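Local coordinates for protein PcyX_EBK42635 (Marine metagenome, PDB 5OWG) that probably reduces biliverdin to phycoerythrobilin by a four-electron route, as a ferredoxin-dependent bilin reductase, at residues I57-L62 and L231-S236; C79-L84 and K194-Y199; M83-G88 and N182-A187; G87-G92 and K115-T120. All coordinates share one frame; numbering follows the deposited sequence.

In the fold
All four contacts bear on the six-stranded antiparallel sheet or the loops at its ends. Contacts 1 and 2 are partly buried, their centres about 7 Å apart. They involve the adjacent strands 57-67 and 73-82, and Arg58 of contact 1 bonds to Gln196 of contact 2. Contact 1 rests on arginine guanidinium groups; contact 2 joins one amide bond to aromatic packing. Contact 3 lies at the surface, shares Met83 and Leu84 with contact 2, and is mostly weak backbone bonding between loops. Contact 4 is partly buried and packs by CH-pi and van der Waals contact, with no hydrogen bond between its segments. It shares Gly87 and Gly88 with contact 3, and His117 and Glu186 connect the two.

Contact 1 (I57-L62 and L231-S236); sequences IRRAHL and LFPFVS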
loop_
_atom_site.group_PDB
_atom_site.type_symbol
_atom_site.label_atom_id
_atom_site.label_comp_id
_atom_site.label_asym_id
_atom_site.label_seq_id
_atom_site.Cartn_x
_atom_site.Cartn_y
_atom_site.Cartn_z
ATOM N N ILE A 57 -0.276 -2.738 -13.238
ATOM C CA ILE A 57 -0.440 -2.068 -11.952
ATOM C C ILE A 57 0.244 -0.712 -12.057
ATOM O O ILE A 57 1.479 -0.636 -12.087
ATOM C CB ILE A 57 0.146 -2.899 -10.802
ATOM C CG1 ILE A 57 -0.612 -4.223 -10.658
ATOM C CG2 ILE A 57 0.105 -2.122 -9.491
ATOM C CD1 ILE A 57 0.211 -5.323 -10.023
ATOM N N ARG A 58 -0.550 0.361 -12.106
ATOM C CA ARG A 58 0.028 1.689 -12.278
ATOM C C ARG A 58 0.826 2.125 -11.058
ATOM O O ARG A 58 1.807 2.865 -11.198
ATOM C CB ARG A 58 -1.064 2.718 -12.585
ATOM C CG ARG A 58 -2.000 3.047 -11.430
ATOM C CD ARG A 58 -2.896 4.224 -11.784
ATOM N NE ARG A 58 -3.836 4.541 -10.711
ATOM C CZ ARG A 58 -3.582 5.369 -9.700
ATOM N NH1 ARG A 58 -2.410 5.983 -9.602
ATOM N NH2 ARG A 58 -4.510 5.583 -8.778
ATOM N N ARG A 59 0.436 1.687 -9.862
ATOM C CA ARG A 59 1.120 2.141 -8.658
ATOM C C ARG A 59 1.067 1.078 -7.571
ATOM O O ARG A 59 -0.005 0.560 -7.244
ATOM C CB ARG A 59 0.511 3.450 -8.148
ATOM C CG ARG A 59 1.270 4.056 -6.982
ATOM C CD ARG A 59 0.773 5.453 -6.652
ATOM N NE ARG A 59 1.624 6.121 -5.668
ATOM C CZ ARG A 59 1.426 6.100 -4.352
ATOM N NH1 ARG A 59 0.395 5.443 -3.833
ATOM N NH2 ARG A 59 2.263 6.742 -3.549
ATOM N N ALA A 60 2.239 0.766 -7.020
ATOM C CA ALA A 60 2.384 -0.096 -5.853
ATOM C C ALA A 60 3.324 0.610 -4.892
ATOM O O ALA A 60 4.472 0.889 -5.248
ATOM C CB ALA A 60 2.934 -1.471 -6.241
ATOM N N HIS A 61 2.849 0.893 -3.680
ATOM C CA HIS A 61 3.519 1.821 -2.776
ATOM C C HIS A 61 3.749 1.149 -1.432
ATOM O O HIS A 61 2.793 0.701 -0.791
ATOM C CB HIS A 61 2.684 3.095 -2.608
ATOM C CG HIS A 61 3.249 4.076 -1.629
ATOM N ND1 HIS A 61 2.469 5.010 -0.984
ATOM C CD2 HIS A 61 4.515 4.276 -1.193
ATOM C CE1 HIS A 61 3.228 5.741 -0.187
ATOM N NE2 HIS A 61 4.474 5.317 -0.296
ATOM N N LEU A 62 5.007 1.091 -1.004
ATOM C CA LEU A 62 5.380 0.535 0.292
ATOM C C LEU A 62 5.862 1.667 1.188
ATOM O O LEU A 62 6.879 2.305 0.895
ATOM C CB LEU A 62 6.465 -0.533 0.148
ATOM C CG LEU A 62 6.947 -1.161 1.462
ATOM C CD1 LEU A 62 5.853 -2.018 2.086
ATOM C CD2 LEU A 62 8.215 -1.971 1.245
ATOM N N LEU A 231 0.517 9.688 -1.095
ATOM C CA LEU A 231 -0.092 8.566 -0.392
ATOM C C LEU A 231 -1.154 7.887 -1.244
ATOM O O LEU A 231 -1.015 6.703 -1.565
ATOM C CB LEU A 231 -0.677 9.056 0.939
ATOM C CG LEU A 231 -1.567 8.052 1.671
ATOM C CD1 LEU A 231 -0.878 6.700 1.810
ATOM C CD2 LEU A 231 -1.985 8.584 3.030
ATOM N N PHE A 232 -2.212 8.601 -1.617
ATOM C CA PHE A 232 -3.183 8.132 -2.605
ATOM C C PHE A 232 -3.360 9.233 -3.639
ATOM O O PHE A 232 -4.390 9.918 -3.674
ATOM C CB PHE A 232 -4.512 7.758 -1.949
ATOM C CG PHE A 232 -4.398 6.634 -0.966
ATOM C CD1 PHE A 232 -4.150 5.343 -1.399
ATOM C CD2 PHE A 232 -4.541 6.865 0.388
ATOM C CE1 PHE A 232 -4.037 4.307 -0.495
ATOM C CE2 PHE A 232 -4.421 5.835 1.295
ATOM C CZ PHE A 232 -4.176 4.553 0.852
ATOM N N PRO A 233 -2.364 9.435 -4.497
ATOM C CA PRO A 233 -2.437 10.537 -5.459
ATOM C C PRO A 233 -3.581 10.348 -6.439
ATOM O O PRO A 233 -3.962 9.227 -6.783
ATOM C CB PRO A 233 -1.081 10.479 -6.178
ATOM C CG PRO A 233 -0.208 9.623 -5.314
ATOM C CD PRO A 233 -1.128 8.653 -4.657
ATOM N N PHE A 234 -4.132 11.472 -6.882
ATOM C CA PHE A 234 -5.136 11.456 -7.929
ATOM C C PHE A 234 -4.457 11.424 -9.293
ATOM O O PHE A 234 -3.321 11.878 -9.456
ATOM C CB PHE A 234 -6.046 12.678 -7.820
ATOM C CG PHE A 234 -6.767 12.778 -6.507
ATOM C CD1 PHE A 234 -7.983 12.142 -6.320
ATOM C CD2 PHE A 234 -6.231 13.508 -5.460
ATOM C CE1 PHE A 234 -8.649 12.231 -5.114
ATOM C CE2 PHE A 234 -6.893 13.600 -4.251
ATOM C CZ PHE A 234 -8.104 12.961 -4.077
ATOM N N VAL A 235 -5.165 10.874 -10.275
ATOM C CA VAL A 235 -4.639 10.704 -11.624
ATOM C C VAL A 235 -5.318 11.714 -12.536
ATOM O O VAL A 235 -6.507 12.014 -12.373
ATOM C CB VAL A 235 -4.836 9.261 -12.141
ATOM C CG1 VAL A 235 -5.160 8.303 -10.991
ATOM C CG2 VAL A 235 -5.916 9.192 -13.222
ATOM N N SER A 236 -4.561 12.236 -13.496
ATOM C CA SER A 236 -5.089 13.207 -14.446
ATOM C C SER A 236 -6.283 12.633 -15.204
ATOM O O SER A 236 -7.421 12.710 -14.740
ATOM C CB SER A 236 -4.000 13.635 -15.430
ATOM O OG SER A 236 -3.569 12.543 -16.225
HETATM O O HOH W 1 -3.433 6.924 -6.329
#
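The Arg59 guanidinium lies between two carbons. CD of Pro233 sits 3.6 Å above the plane of the Arg59 group, over its centre. On the opposite face is CB of His61, offset toward the rim. The Arg58 guanidinium carries CG1 of Val235 centrally over one face, with Arg58 CZ and Val235 CG1 3.6 Å apart. A water lies in plane at the edge of this group, 3.0 Å from Arg58 NH2. That water also lies near Pro233 O, but at a distance too short to be trusted. The two arginines form a classic beta bulge in the central sheet of this alpha/beta/alpha sandwich, both facing Phe81. The bulge is consistent with two successive side chains pointing to the same side, toward the last modelled residues, 231-236, which run nearly opposite to residues 58-61. Arg59 CG is anti to the backbone N (chi1 -174°), and the chain stays extended to NE. Its NH1 donates to Leu231 O at 3.0 Å. The bond is bent, with an N-H...O angle of 130°, and NH1 lies above the carbonyl plane. The ring of His61 turns its edge to the same oxygen, with ND1 3.9 Å from Leu231 O. Elsewhere in the chain, Glu34 forms a salt bridge with Arg59, Gln196 bonds to Arg58 NE, and Asn49 bonds to His61 NE2.

Contact 2 (C79-L84 and K194-Y199); sequences CLFPML and KAQNYY
Gln196 NE2 donates to Pro82 O at 3.0 Å, with a nearly straight N-H...O angle of 179°. The oxygen lies in the amide plane of Gln196, while NE2 stands above the carbonyl plane of Pro82. The other end of the amide, OE1, accepts from Arg58 NE. The two bonds should fix the rotation of this buried amide. Gln196 reaches the strand because its chain is extended beyond CG (chi2 -173°).

Van der Waals contacts surround this bond. NE2 of Gln196 passes 3.4 Å from CD of Pro82. CD of Gln196 comes 3.8 Å from CD1 of Phe81, and the two side chains slide past each other in opposite directions. CD2 of Leu84 comes to 4.1 Å from OE1 of Gln196.

The aromatic contact lies further along the helix. CZ of Phe81 meets CD1 of Tyr199 at 3.7 Å. The planes are 82° apart, but the approach is oblique. SG of Cys79 lies beside the phenol end of Tyr199.

Helix segment 194-199 runs roughly antiparallel to strand segment 79-82, over one face of the sheet. Ile90 of strand 90-96 packs against Phe81 and Tyr199, and Phe232 against Cys79 and Phe81. Leu80 meets helix 161-179.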
loop_
_atom_site.group_PDB
_atom_site.type_symbol
_atom_site.label_atom_id
_atom_site.label_comp_id
_atom_site.label_asym_id
_atom_site.label_seq_id
_atom_site.Cartn_x
_atom_site.Cartn_y
_atom_site.Cartn_z
ATOM N N CYS A 79 -0.133 -0.517 -0.711
ATOM C CA CYS A 79 -1.316 -0.328 -1.536
ATOM C C CYS A 79 -0.945 -0.529 -2.996
ATOM O O CYS A 79 0.144 -0.149 -3.433
ATOM C CB CYS A 79 -1.922 1.066 -1.350
ATOM S SG CYS A 79 -3.519 1.259 -2.141
ATOM N N LEU A 80 -1.867 -1.129 -3.750
ATOM C CA LEU A 80 -1.678 -1.379 -5.174
ATOM C C LEU A 80 -2.903 -0.900 -5.937
ATOM O O LEU A 80 -4.018 -1.365 -5.679
ATOM C CB LEU A 80 -1.438 -2.867 -5.453
ATOM C CG LEU A 80 0.009 -3.364 -5.481
ATOM C CD1 LEU A 80 0.606 -3.423 -4.084
ATOM C CD2 LEU A 80 0.095 -4.727 -6.159
ATOM N N PHE A 81 -2.693 0.024 -6.882
ATOM C CA PHE A 81 -3.741 0.464 -7.797
ATOM C C PHE A 81 -3.541 -0.183 -9.161
ATOM O O PHE A 81 -2.434 -0.104 -9.711
ATOM C CB PHE A 81 -3.724 1.982 -7.949
ATOM C CG PHE A 81 -4.312 2.726 -6.783
ATOM C CD1 PHE A 81 -5.683 2.881 -6.664
ATOM C CD2 PHE A 81 -3.493 3.293 -5.823
ATOM C CE1 PHE A 81 -6.227 3.574 -5.599
ATOM C CE2 PHE A 81 -4.031 3.989 -4.755
ATOM C CZ PHE A 81 -5.400 4.128 -4.644
ATOM N N PRO A 82 -4.551 -0.821 -9.752
ATOM C CA PRO A 82 -4.386 -1.360 -11.109
ATOM C C PRO A 82 -4.377 -0.251 -12.153
ATOM O O PRO A 82 -4.630 0.921 -11.868
ATOM C CB PRO A 82 -5.599 -2.280 -11.278
ATOM C CG PRO A 82 -6.614 -1.741 -10.335
ATOM C CD PRO A 82 -5.843 -1.216 -9.161
ATOM N N MET A 83 -4.075 -0.642 -13.390
ATOM C CA MET A 83 -4.014 0.308 -14.491
ATOM C C MET A 83 -5.425 0.755 -14.884
ATOM O O MET A 83 -6.434 0.176 -14.468
ATOM C CB MET A 83 -3.273 -0.309 -15.682
ATOM C CG MET A 83 -2.785 0.682 -16.739
ATOM S SD MET A 83 -1.748 1.999 -16.071
ATOM C CE MET A 83 -0.343 1.056 -15.492
ATOM N N LEU A 84 -5.483 1.801 -15.712
ATOM C CA LEU A 84 -6.690 2.599 -15.890
ATOM C C LEU A 84 -7.744 1.977 -16.803
ATOM O O LEU A 84 -8.864 2.497 -16.846
ATOM C CB LEU A 84 -6.307 3.984 -16.420
ATOM C CG LEU A 84 -5.373 4.789 -15.507
ATOM C CD1 LEU A 84 -4.971 6.098 -16.166
ATOM C CD2 LEU A 84 -6.010 5.058 -14.147
ATOM N N LYS A 194 -12.443 7.612 -11.913
ATOM C CA LYS A 194 -13.430 7.996 -10.909
ATOM C C LYS A 194 -13.418 7.034 -9.725
ATOM O O LYS A 194 -13.408 7.457 -8.564
ATOM C CB LYS A 194 -14.817 8.040 -11.552
ATOM C CG LYS A 194 -15.921 8.574 -10.652
ATOM C CD LYS A 194 -17.294 8.418 -11.297
ATOM C CE LYS A 194 -17.358 9.054 -12.681
ATOM N NZ LYS A 194 -16.850 10.454 -12.686
ATOM N N ALA A 195 -13.415 5.729 -10.005
ATOM C CA ALA A 195 -13.519 4.742 -8.935
ATOM C C ALA A 195 -12.296 4.781 -8.025
ATOM O O ALA A 195 -12.424 4.765 -6.795
ATOM C CB ALA A 195 -13.707 3.347 -9.531
ATOM N N GLN A 196 -11.099 4.834 -8.611
ATOM C CA GLN A 196 -9.886 4.810 -7.799
ATOM C C GLN A 196 -9.730 6.097 -6.997
ATOM O O GLN A 196 -9.298 6.062 -5.838
ATOM C CB GLN A 196 -8.666 4.572 -8.689
ATOM C CG GLN A 196 -8.625 3.180 -9.299
ATOM C CD GLN A 196 -7.331 2.897 -10.034
ATOM O OE1 GLN A 196 -6.508 3.790 -10.237
ATOM N NE2 GLN A 196 -7.142 1.645 -10.436
ATOM N N ASN A 197 -10.077 7.241 -7.589
ATOM C CA ASN A 197 -10.011 8.505 -6.861
ATOM C C ASN A 197 -10.974 8.507 -5.679
ATOM O O ASN A 197 -10.593 8.850 -4.554
ATOM C CB ASN A 197 -10.318 9.667 -7.806
ATOM C CG ASN A 197 -9.196 9.932 -8.787
ATOM O OD1 ASN A 197 -8.216 9.190 -8.844
ATOM N ND2 ASN A 197 -9.336 10.996 -9.570
ATOM N N TYR A 198 -12.234 8.137 -5.921
ATOM C CA TYR A 198 -13.213 8.054 -4.841
ATOM C C TYR A 198 -12.665 7.259 -3.664
ATOM O O TYR A 198 -12.907 7.603 -2.501
ATOM C CB TYR A 198 -14.505 7.423 -5.364
ATOM C CG TYR A 198 -15.618 7.319 -4.344
ATOM C CD1 TYR A 198 -16.464 8.392 -4.096
ATOM C CD2 TYR A 198 -15.833 6.140 -3.640
ATOM C CE1 TYR A 198 -17.486 8.299 -3.169
ATOM C CE2 TYR A 198 -16.852 6.037 -2.711
ATOM C CZ TYR A 198 -17.676 7.119 -2.480
ATOM O OH TYR A 198 -18.691 7.017 -1.556
ATOM N N TYR A 199 -11.919 6.190 -3.949
ATOM C CA TYR A 199 -11.250 5.442 -2.890
ATOM C C TYR A 199 -10.156 6.276 -2.237
ATOM O O TYR A 199 -9.927 6.174 -1.026
ATOM C CB TYR A 199 -10.676 4.145 -3.464
ATOM C CG TYR A 199 -9.747 3.394 -2.535
ATOM C CD1 TYR A 199 -8.401 3.728 -2.445
ATOM C CD2 TYR A 199 -10.209 2.337 -1.762
ATOM C CE1 TYR A 199 -7.547 3.043 -1.604
ATOM C CE2 TYR A 199 -9.363 1.644 -0.918
ATOM C CZ TYR A 199 -8.032 2.000 -0.845
ATOM O OH TYR A 199 -7.186 1.313 -0.005
#

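Contact 3 (M83-G88 and N182-A187); sequences MLTNGG and NHEGEA
Two beta turns meet here, a type I turn from Met83 to Asn86 and a type II turn from His183 to Glu186, with Thr85 CA and Gly185 CA 4.8 Å apart. Thr85 O accepts weak hydrogen bonds from two amides, Ala187 N at 3.0 Å and Gly185 N at 3.3 Å. Gly185 N also bonds weakly to Thr85 OG1, set between the backbone N and carbonyl carbon (chi1 61°). Gly185 has a positive phi, which favours glycine. CB of Ala187 packs 3.4 Å from Thr85 O.

The side chain of Asn86 crosses that of His183 obliquely, with OD1 of Asn86 3.4 Å from CB of His183. Asn86 CA also makes a C-H...O contact with His183 O. His183 ND1 donates to Glu186 OE1 at 2.7 Å, in the ring plane and on the syn side of the carboxylate. Glu186 OE2 bonds to His117 NE2 at a doubtfully short distance, and Glu184 forms a salt bridge with Arg55.

Asn86 OD1 accepts from Gly88 N, a doubtfully short bond that makes an Asx turn. Such bonding ties the connection between strands 73-82 and 90-96 to that between helices 161-179 and 189-204, at the surface of the alpha/beta/alpha sandwich of ferredoxin-dependent bilin reductases.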
loop_
_atom_site.group_PDB
_atom_site.type_symbol
_atom_site.label_atom_id
_atom_site.label_comp_id
_atom_site.label_asym_id
_atom_site.label_seq_id
_atom_site.Cartn_x
_atom_site.Cartn_y
_atom_site.Cartn_z
ATOM N N MET A 83 -4.075 -0.642 -13.390
ATOM C CA MET A 83 -4.014 0.308 -14.491
ATOM C C MET A 83 -5.425 0.755 -14.884
ATOM O O MET A 83 -6.434 0.176 -14.468
ATOM C CB MET A 83 -3.273 -0.309 -15.682
ATOM C CG MET A 83 -2.785 0.682 -16.739
ATOM S SD MET A 83 -1.748 1.999 -16.071
ATOM C CE MET A 83 -0.343 1.056 -15.492
ATOM N N LEU A 84 -5.483 1.801 -15.712
ATOM C CA LEU A 84 -6.690 2.599 -15.890
ATOM C C LEU A 84 -7.744 1.977 -16.803
ATOM O O LEU A 84 -8.864 2.497 -16.846
ATOM C CB LEU A 84 -6.307 3.984 -16.420
ATOM C CG LEU A 84 -5.373 4.789 -15.507
ATOM C CD1 LEU A 84 -4.971 6.098 -16.166
ATOM C CD2 LEU A 84 -6.010 5.058 -14.147
ATOM N N THR A 85 -7.443 0.907 -17.543
ATOM C CA THR A 85 -8.497 0.147 -18.210
ATOM C C THR A 85 -8.952 -1.049 -17.387
ATOM O O THR A 85 -9.873 -1.761 -17.802
ATOM C CB THR A 85 -8.053 -0.338 -19.598
ATOM O OG1 THR A 85 -6.924 -1.212 -19.478
ATOM C CG2 THR A 85 -7.705 0.832 -20.508
ATOM N N ASN A 86 -8.330 -1.285 -16.238
ATOM C CA ASN A 86 -8.710 -2.369 -15.348
ATOM C C ASN A 86 -9.734 -1.874 -14.336
ATOM O O ASN A 86 -9.690 -0.725 -13.887
ATOM C CB ASN A 86 -7.479 -2.919 -14.628
ATOM C CG ASN A 86 -7.771 -4.180 -13.841
ATOM O OD1 ASN A 86 -8.894 -4.402 -13.386
ATOM N ND2 ASN A 86 -6.753 -5.015 -13.674
ATOM N N GLY A 87 -10.664 -2.757 -13.983
ATOM C CA GLY A 87 -11.702 -2.428 -13.026
ATOM C C GLY A 87 -11.568 -3.218 -11.743
ATOM O O GLY A 87 -12.527 -3.336 -10.974
ATOM N N GLY A 88 -10.377 -3.757 -11.496
ATOM C CA GLY A 88 -10.157 -4.630 -10.368
ATOM C C GLY A 88 -10.114 -3.894 -9.045
ATOM O O GLY A 88 -10.097 -2.660 -8.988
ATOM N N ASN A 182 -5.586 -10.511 -15.459
ATOM C CA ASN A 182 -6.697 -11.056 -16.235
ATOM C C ASN A 182 -7.838 -10.070 -16.435
ATOM O O ASN A 182 -8.865 -10.455 -17.006
ATOM C CB ASN A 182 -7.245 -12.310 -15.555
ATOM C CG ASN A 182 -6.253 -13.450 -15.547
ATOM O OD1 ASN A 182 -5.619 -13.747 -16.559
ATOM N ND2 ASN A 182 -6.110 -14.099 -14.396
ATOM N N HIS A 183 -7.700 -8.824 -15.982
ATOM C CA HIS A 183 -8.788 -7.854 -16.023
ATOM C C HIS A 183 -8.398 -6.583 -16.768
ATOM O O HIS A 183 -9.047 -5.545 -16.608
ATOM C CB HIS A 183 -9.237 -7.538 -14.598
ATOM C CG HIS A 183 -9.814 -8.720 -13.885
ATOM N ND1 HIS A 183 -11.113 -9.141 -14.072
ATOM C CD2 HIS A 183 -9.262 -9.585 -13.002
ATOM C CE1 HIS A 183 -11.339 -10.209 -13.327
ATOM N NE2 HIS A 183 -10.232 -10.499 -12.668
ATOM N N GLU A 184 -7.348 -6.650 -17.582
ATOM C CA GLU A 184 -6.948 -5.520 -18.406
ATOM C C GLU A 184 -7.922 -5.337 -19.565
ATOM O O GLU A 184 -8.184 -6.276 -20.323
ATOM C CB GLU A 184 -5.533 -5.749 -18.934
ATOM C CG GLU A 184 -4.941 -4.592 -19.714
ATOM C CD GLU A 184 -3.649 -4.973 -20.408
ATOM O OE1 GLU A 184 -3.702 -5.774 -21.366
ATOM O OE2 GLU A 184 -2.579 -4.484 -19.988
ATOM N N GLY A 185 -8.461 -4.124 -19.701
ATOM C CA GLY A 185 -9.352 -3.795 -20.794
ATOM C C GLY A 185 -10.828 -3.967 -20.505
ATOM O O GLY A 185 -11.654 -3.606 -21.352
ATOM N N GLU A 186 -11.189 -4.503 -19.342
ATOM C CA GLU A 186 -12.583 -4.764 -19.004
ATOM C C GLU A 186 -13.331 -3.523 -18.530
ATOM O O GLU A 186 -14.474 -3.655 -18.078
ATOM C CB GLU A 186 -12.660 -5.838 -17.919
ATOM C CG GLU A 186 -12.296 -5.338 -16.533
ATOM C CD GLU A 186 -12.289 -6.448 -15.508
ATOM O OE1 GLU A 186 -12.364 -7.629 -15.908
ATOM O OE2 GLU A 186 -12.210 -6.142 -14.300
ATOM N N ALA A 187 -12.726 -2.339 -18.603
ATOM C CA ALA A 187 -13.365 -1.137 -18.086
ATOM C C ALA A 187 -12.987 0.059 -18.948
ATOM O O ALA A 187 -12.031 0.014 -19.728
ATOM C CB ALA A 187 -12.975 -0.879 -16.626
#

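Contact 4 (G87-G92 and K115-T120); sequences GGPIYG and KDHPLT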
loop_
_atom_site.group_PDB
_atom_site.type_symbol
_atom_site.label_atom_id
_atom_site.label_comp_id
_atom_site.label_asym_id
_atom_site.label_seq_id
_atom_site.Cartn_x
_atom_site.Cartn_y
_atom_site.Cartn_z
ATOM N N GLY A 87 -10.664 -2.757 -13.983
ATOM C CA GLY A 87 -11.702 -2.428 -13.026
ATOM C C GLY A 87 -11.568 -3.218 -11.743
ATOM O O GLY A 87 -12.527 -3.336 -10.974
ATOM N N GLY A 88 -10.377 -3.757 -11.496
ATOM C CA GLY A 88 -10.157 -4.630 -10.368
ATOM C C GLY A 88 -10.114 -3.894 -9.045
ATOM O O GLY A 88 -10.097 -2.660 -8.988
ATOM N N PRO A 89 -10.096 -4.651 -7.945
ATOM C CA PRO A 89 -10.064 -4.028 -6.617
ATOM C C PRO A 89 -8.723 -3.376 -6.311
ATOM O O PRO A 89 -7.883 -3.208 -7.200
ATOM C CB PRO A 89 -10.349 -5.205 -5.676
ATOM C CG PRO A 89 -9.865 -6.400 -6.414
ATOM C CD PRO A 89 -10.107 -6.122 -7.870
ATOM N N ILE A 90 -8.521 -3.007 -5.049
ATOM C CA ILE A 90 -7.293 -2.372 -4.590
ATOM C C ILE A 90 -6.752 -3.202 -3.434
ATOM O O ILE A 90 -7.379 -3.278 -2.369
ATOM C CB ILE A 90 -7.527 -0.916 -4.159
ATOM C CG1 ILE A 90 -7.948 -0.062 -5.357
ATOM C CG2 ILE A 90 -6.273 -0.327 -3.511
ATOM C CD1 ILE A 90 -8.662 1.217 -4.966
ATOM N N TYR A 91 -5.598 -3.831 -3.641
ATOM C CA TYR A 91 -4.877 -4.442 -2.532
ATOM C C TYR A 91 -4.496 -3.365 -1.529
ATOM O O TYR A 91 -3.917 -2.338 -1.893
ATOM C CB TYR A 91 -3.625 -5.159 -3.038
ATOM C CG TYR A 91 -2.789 -5.824 -1.961
ATOM C CD1 TYR A 91 -1.899 -5.089 -1.184
ATOM C CD2 TYR A 91 -2.873 -7.192 -1.738
ATOM C CE1 TYR A 91 -1.130 -5.696 -0.206
ATOM C CE2 TYR A 91 -2.108 -7.808 -0.764
ATOM C CZ TYR A 91 -1.237 -7.056 -0.003
ATOM O OH TYR A 91 -0.473 -7.666 0.966
ATOM N N GLY A 92 -4.830 -3.597 -0.266
ATOM C CA GLY A 92 -4.468 -2.676 0.787
ATOM C C GLY A 92 -4.106 -3.434 2.042
ATOM O O GLY A 92 -4.879 -4.276 2.501
ATOM N N LYS A 115 -19.320 -2.251 -6.417
ATOM C CA LYS A 115 -19.506 -3.131 -7.565
ATOM C C LYS A 115 -18.972 -4.529 -7.274
ATOM O O LYS A 115 -18.290 -4.747 -6.272
ATOM C CB LYS A 115 -18.814 -2.552 -8.800
ATOM C CG LYS A 115 -19.516 -1.344 -9.398
ATOM C CD LYS A 115 -18.699 -0.745 -10.536
ATOM C CE LYS A 115 -19.528 -0.515 -11.792
ATOM N NZ LYS A 115 -18.741 -0.788 -13.025
ATOM N N ASP A 116 -19.285 -5.472 -8.157
ATOM C CA ASP A 116 -18.848 -6.855 -8.019
ATOM C C ASP A 116 -17.646 -7.108 -8.918
ATOM O O ASP A 116 -17.559 -6.567 -10.025
ATOM C CB ASP A 116 -19.977 -7.828 -8.372
ATOM C CG ASP A 116 -20.704 -8.352 -7.147
ATOM O OD1 ASP A 116 -20.062 -8.510 -6.087
ATOM O OD2 ASP A 116 -21.920 -8.613 -7.247
ATOM N N HIS A 117 -16.716 -7.935 -8.434
ATOM C CA HIS A 117 -15.522 -8.258 -9.189
ATOM C C HIS A 117 -15.023 -9.630 -8.762
ATOM O O HIS A 117 -15.005 -9.923 -7.557
ATOM C CB HIS A 117 -14.423 -7.215 -8.976
ATOM C CG HIS A 117 -13.461 -7.116 -10.117
ATOM N ND1 HIS A 117 -12.381 -7.961 -10.258
ATOM C CD2 HIS A 117 -13.422 -6.275 -11.176
ATOM C CE1 HIS A 117 -11.717 -7.642 -11.354
ATOM N NE2 HIS A 117 -12.328 -6.623 -11.930
ATOM N N PRO A 118 -14.616 -10.489 -9.705
ATOM C CA PRO A 118 -14.164 -11.834 -9.308
ATOM C C PRO A 118 -12.984 -11.831 -8.350
ATOM O O PRO A 118 -12.942 -12.661 -7.434
ATOM C CB PRO A 118 -13.801 -12.488 -10.652
ATOM C CG PRO A 118 -14.594 -11.751 -11.664
ATOM C CD PRO A 118 -14.691 -10.342 -11.170
ATOM N N LEU A 119 -12.019 -10.925 -8.532
ATOM C CA LEU A 119 -10.804 -10.978 -7.723
ATOM C C LEU A 119 -11.087 -10.689 -6.253
ATOM O O LEU A 119 -10.345 -11.153 -5.381
ATOM C CB LEU A 119 -9.762 -9.999 -8.268
ATOM C CG LEU A 119 -8.406 -9.987 -7.554
ATOM C CD1 LEU A 119 -7.809 -11.384 -7.472
ATOM C CD2 LEU A 119 -7.443 -9.047 -8.261
ATOM N N THR A 120 -12.141 -9.925 -5.956
ATOM C CA THR A 120 -12.541 -9.718 -4.567
ATOM C C THR A 120 -13.131 -10.993 -3.979
ATOM O O THR A 120 -12.680 -11.479 -2.936
ATOM C CB THR A 120 -13.553 -8.574 -4.471
ATOM O OG1 THR A 120 -13.019 -7.394 -5.082
ATOM C CG2 THR A 120 -13.888 -8.281 -3.009
#
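The ring of His117 packs tightly under Gly88, with Pro89 beside it. CA of Gly88 stands 3.3 Å above the ring plane of His117, offset toward the rim. It makes a CH-pi contact, 3.6 Å from the ring centroid. CD of Pro89 lies over the ring too, in a second CH-pi contact at 4.1 Å from the centroid of His117. His117 CG is anti to the backbone N (chi1 -154°), which sets it beside the carbonyl carbon; the ring it carries meets 87-89. The same CD of Pro89 also meets CB of Leu119 at 3.9 Å, while CG of Pro89 lies near Leu119 CD2. These two side chains cross at about a right angle. Leu119 and Pro89 also rest on Phe109 of the edge strand 104-110. His117, Leu119 and Pro89 are all buried.

Toward solvent fewer atoms meet. Thr120, partly exposed, offers only OG1 to Pro89, 3.5 Å from Pro89 CB and close to CG, and this hydroxyl makes a weak bond to Phe109 O. Gly87 is partly exposed too, and its O comes within 3.1 Å of His117 CD2.

His117 serves as N-cap: its ND1 accepts a weak bond from Leu119 N at 3.4 Å. NE2 lies against Glu186 OE2, in a hydrogen bond whose length is doubtfully short. No hydrogen bond joins the two segments, which implies that they cohere by CH-pi and van der Waals contact.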